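Nucleocapsid (Equine arteritis virus, PDB 2I9F) forms dimers that associate in pairs through its capsid-forming domain, probably as part of capsid assembly, and probably binds the viral RNA as the whole protein. Local coordinates at residues 31-36 / 47-52. Residues are numbered along the deposited sequence; the frame is centred on the assembly and turned at random.
Sequences RFFMIG and LTYTVS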
ATOM      1  N   ARG A  31      -8.901   7.110   2.090  1.00 16.28           N
ATOM      2  CA  ARG A  31      -8.934   6.253   3.259  1.00 15.61           C
ATOM      3  C   ARG A  31      -7.548   5.695   3.581  1.00 14.85           C
ATOM      4  O   ARG A  31      -7.168   5.590   4.790  1.00 13.62           O
ATOM      5  CB  ARG A  31      -9.949   5.121   3.063  1.00 16.66           C
ATOM      6  CG  ARG A  31      -9.967   4.070   4.206  1.00 19.04           C
ATOM      7  CD  ARG A  31     -11.117   4.311   5.198  1.00 24.83           C
ATOM      8  NE  ARG A  31     -10.905   5.476   6.058  1.00 31.38           N
ATOM      9  CZ  ARG A  31     -10.842   5.427   7.398  1.00 32.89           C
ATOM     10  NH1 ARG A  31     -11.001   4.269   8.043  1.00 30.38           N
ATOM     11  NH2 ARG A  31     -10.630   6.547   8.084  1.00 32.41           N
ATOM     12  N   PHE A  32      -6.832   5.277   2.531  1.00 14.44           N
ATOM     13  CA  PHE A  32      -5.444   4.765   2.679  1.00 15.26           C
ATOM     14  C   PHE A  32      -4.579   5.813   3.361  1.00 15.04           C
ATOM     15  O   PHE A  32      -3.723   5.473   4.163  1.00 16.92           O
ATOM     16  CB  PHE A  32      -4.791   4.315   1.330  1.00 14.29           C
ATOM     17  CG  PHE A  32      -5.501   3.121   0.634  1.00 15.46           C
ATOM     18  CD1 PHE A  32      -6.223   2.185   1.363  1.00 16.37           C
ATOM     19  CD2 PHE A  32      -5.417   2.949  -0.742  1.00 11.99           C
ATOM     20  CE1 PHE A  32      -6.869   1.113   0.739  1.00 18.54           C
ATOM     21  CE2 PHE A  32      -6.077   1.900  -1.375  1.00 14.06           C
ATOM     22  CZ  PHE A  32      -6.790   0.953  -0.626  1.00 11.69           C
ATOM     23  N   PHE A  33      -4.768   7.083   3.029  1.00 14.79           N
ATOM     24  CA  PHE A  33      -3.983   8.151   3.627  1.00 14.29           C
ATOM     25  C   PHE A  33      -4.289   8.146   5.117  1.00 15.16           C
ATOM     26  O   PHE A  33      -3.370   8.173   5.974  1.00 13.41           O
ATOM     27  CB  PHE A  33      -4.341   9.541   3.024  1.00 15.10           C
ATOM     28  CG  PHE A  33      -3.430  10.639   3.499  1.00 13.82           C
ATOM     29  CD1 PHE A  33      -2.360  11.033   2.724  1.00 10.87           C
ATOM     30  CD2 PHE A  33      -3.592  11.226   4.761  1.00 16.14           C
ATOM     31  CE1 PHE A  33      -1.470  12.020   3.140  1.00 11.29           C
ATOM     32  CE2 PHE A  33      -2.729  12.239   5.195  1.00 15.98           C
ATOM     33  CZ  PHE A  33      -1.666  12.631   4.396  1.00 15.73           C
HETATM   34  N   MSE A  34      -5.579   8.061   5.434  1.00 16.34           N
HETATM   35  CA  MSE A  34      -6.004   8.081   6.859  1.00 17.80           C
HETATM   36  C   MSE A  34      -5.598   6.873   7.683  1.00 16.68           C
HETATM   37  O   MSE A  34      -5.428   6.995   8.880  1.00 17.82           O
HETATM   38  CB  MSE A  34      -7.513   8.323   7.013  1.00 17.70           C
HETATM   39  CG  MSE A  34      -7.949   9.654   6.492  1.00 23.13           C
HETATM   40 SE   MSE A  34      -7.031  11.170   7.421  1.00 35.94          SE
HETATM   41  CE  MSE A  34      -7.571  10.870   9.349  1.00 25.28           C
ATOM     42  N   ILE A  35      -5.462   5.713   7.049  1.00 17.18           N
ATOM     43  CA  ILE A  35      -5.201   4.481   7.767  1.00 15.83           C
ATOM     44  C   ILE A  35      -3.723   4.101   7.787  1.00 16.95           C
ATOM     45  O   ILE A  35      -3.354   3.021   8.280  1.00 17.32           O
ATOM     46  CB  ILE A  35      -6.168   3.325   7.316  1.00 16.50           C
ATOM     47  CG1 ILE A  35      -5.905   2.803   5.884  1.00 13.95           C
ATOM     48  CG2 ILE A  35      -7.637   3.762   7.522  1.00 16.34           C
ATOM     49  CD1 ILE A  35      -6.567   1.441   5.645  1.00 13.70           C
ATOM     50  N   GLY A  36      -2.882   5.021   7.296  1.00 16.64           N
ATOM     51  CA  GLY A  36      -1.416   4.945   7.402  1.00 14.94           C
ATOM     52  C   GLY A  36      -0.713   4.190   6.288  1.00 14.59           C
ATOM     53  O   GLY A  36       0.441   3.807   6.441  1.00 15.18           O
ATOM     54  N   LEU A  47       5.099  18.274  -0.702  1.00 19.13           N
ATOM     55  CA  LEU A  47       4.798  16.950  -0.245  1.00 16.87           C
ATOM     56  C   LEU A  47       4.667  16.048  -1.479  1.00 15.66           C
ATOM     57  O   LEU A  47       4.307  16.523  -2.539  1.00 14.59           O
ATOM     58  CB  LEU A  47       3.465  16.970   0.526  1.00 16.62           C
ATOM     59  CG  LEU A  47       3.539  17.601   1.917  1.00 15.58           C
ATOM     60  CD1 LEU A  47       2.122  17.625   2.533  1.00 21.72           C
ATOM     61  CD2 LEU A  47       4.485  16.819   2.852  1.00  7.84           C
ATOM     62  N   THR A  48       5.020  14.779  -1.337  1.00 13.08           N
ATOM     63  CA  THR A  48       4.569  13.793  -2.292  1.00 13.68           C
ATOM     64  C   THR A  48       3.926  12.687  -1.525  1.00 13.42           C
ATOM     65  O   THR A  48       4.495  12.206  -0.526  1.00 12.99           O
ATOM     66  CB  THR A  48       5.726  13.287  -3.190  1.00 13.40           C
ATOM     67  OG1 THR A  48       6.215  14.406  -3.918  1.00 14.75           O
ATOM     68  CG2 THR A  48       5.281  12.162  -4.197  1.00 12.01           C
ATOM     69  N   TYR A  49       2.730  12.325  -1.979  1.00 11.56           N
ATOM     70  CA  TYR A  49       2.059  11.131  -1.489  1.00 11.75           C
ATOM     71  C   TYR A  49       1.996  10.046  -2.579  1.00 11.70           C
ATOM     72  O   TYR A  49       1.592  10.292  -3.722  1.00  9.32           O
ATOM     73  CB  TYR A  49       0.654  11.449  -0.924  1.00  9.83           C
ATOM     74  CG  TYR A  49      -0.049  10.191  -0.335  1.00 10.18           C
ATOM     75  CD1 TYR A  49       0.432   9.585   0.821  1.00  9.68           C
ATOM     76  CD2 TYR A  49      -1.147   9.594  -1.001  1.00 10.00           C
ATOM     77  CE1 TYR A  49      -0.168   8.423   1.350  1.00  6.63           C
ATOM     78  CE2 TYR A  49      -1.748   8.421  -0.512  1.00  8.45           C
ATOM     79  CZ  TYR A  49      -1.264   7.881   0.715  1.00  6.75           C
ATOM     80  OH  TYR A  49      -1.845   6.783   1.224  1.00  8.69           O
ATOM     81  N   THR A  50       2.382   8.837  -2.216  1.00 11.03           N
ATOM     82  CA  THR A  50       2.302   7.747  -3.167  1.00 13.89           C
ATOM     83  C   THR A  50       1.710   6.520  -2.483  1.00 12.92           C
ATOM     84  O   THR A  50       1.971   6.249  -1.285  1.00  9.95           O
ATOM     85  CB  THR A  50       3.673   7.467  -3.921  1.00 14.11           C
ATOM     86  OG1 THR A  50       3.463   6.415  -4.897  1.00 18.04           O
ATOM     87  CG2 THR A  50       4.768   7.073  -2.985  1.00 17.60           C
ATOM     88  N   VAL A  51       0.829   5.845  -3.186  1.00 12.49           N
ATOM     89  CA  VAL A  51       0.218   4.639  -2.572  1.00 12.75           C
ATOM     90  C   VAL A  51      -0.078   3.626  -3.647  1.00 12.63           C
ATOM     91  O   VAL A  51      -0.409   4.004  -4.770  1.00 12.23           O
ATOM     92  CB  VAL A  51      -1.042   4.935  -1.741  1.00 11.19           C
ATOM     93  CG1 VAL A  51      -2.220   5.435  -2.652  1.00 12.44           C
ATOM     94  CG2 VAL A  51      -1.468   3.657  -0.928  1.00 11.49           C
ATOM     95  N   SER A  52       0.088   2.340  -3.323  1.00 12.57           N
ATOM     96  CA  SER A  52      -0.155   1.258  -4.294  1.00 13.40           C
ATOM     97  C   SER A  52      -1.225   0.329  -3.730  1.00 13.55           C
ATOM     98  O   SER A  52      -1.296   0.134  -2.542  1.00 13.03           O
ATOM     99  CB  SER A  52       1.129   0.456  -4.616  1.00 14.19           C
ATOM    100  OG  SER A  52       2.100   1.270  -5.254  1.00 11.67           O
TER
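The hydroxyl of Y49 reaches the backbone of the helix between F32 and F33, and its hydrogen bond goes to the carbonyl O of H37, just past the helix end. Here the C-terminal turn of helix 19-34 packs on strand 47-53 of the antiparallel sheet in the arterivirus capsid-forming domain. The hydroxyl makes no hydrogen bond to the helix itself: Y49 OH lies 3.4 Å from F33 N, but the angle is poor, and its approach to F32 C at 3.6 Å is plain van der Waals contact. With CG anti to the backbone N (chi1 -177°), the ring of Y49 extends from the strand to the helix, and chi2 of 68° turns one face to F33. F33 CD1 sits over the middle of that face, 3.7 Å from Y49 CE1. The ring centroids are 5.0 Å apart and the planes meet at 58°, an edge-to-face pair tilted well short of perpendicular. L40 of strand 39-42 packs against both side chains, while the second subunit brings R14 into a cation-pi contact with F33 and extends the sheet, its strand pairing antiparallel with 47-52. One helical position earlier, F32 touches both strand residues, its CB lying 3.8 Å from Y49 OH. Its ring also meets W53 edge-to-face, and H37 of the third subunit and H8 of the fourth, the latter a tag residue, approach it as well. Two strand residues on from Y49, V51 meets F32 through a single methyl, CG2, which lies 4.0 Å from F32 CD2 and 4.1 Å from F32 CB.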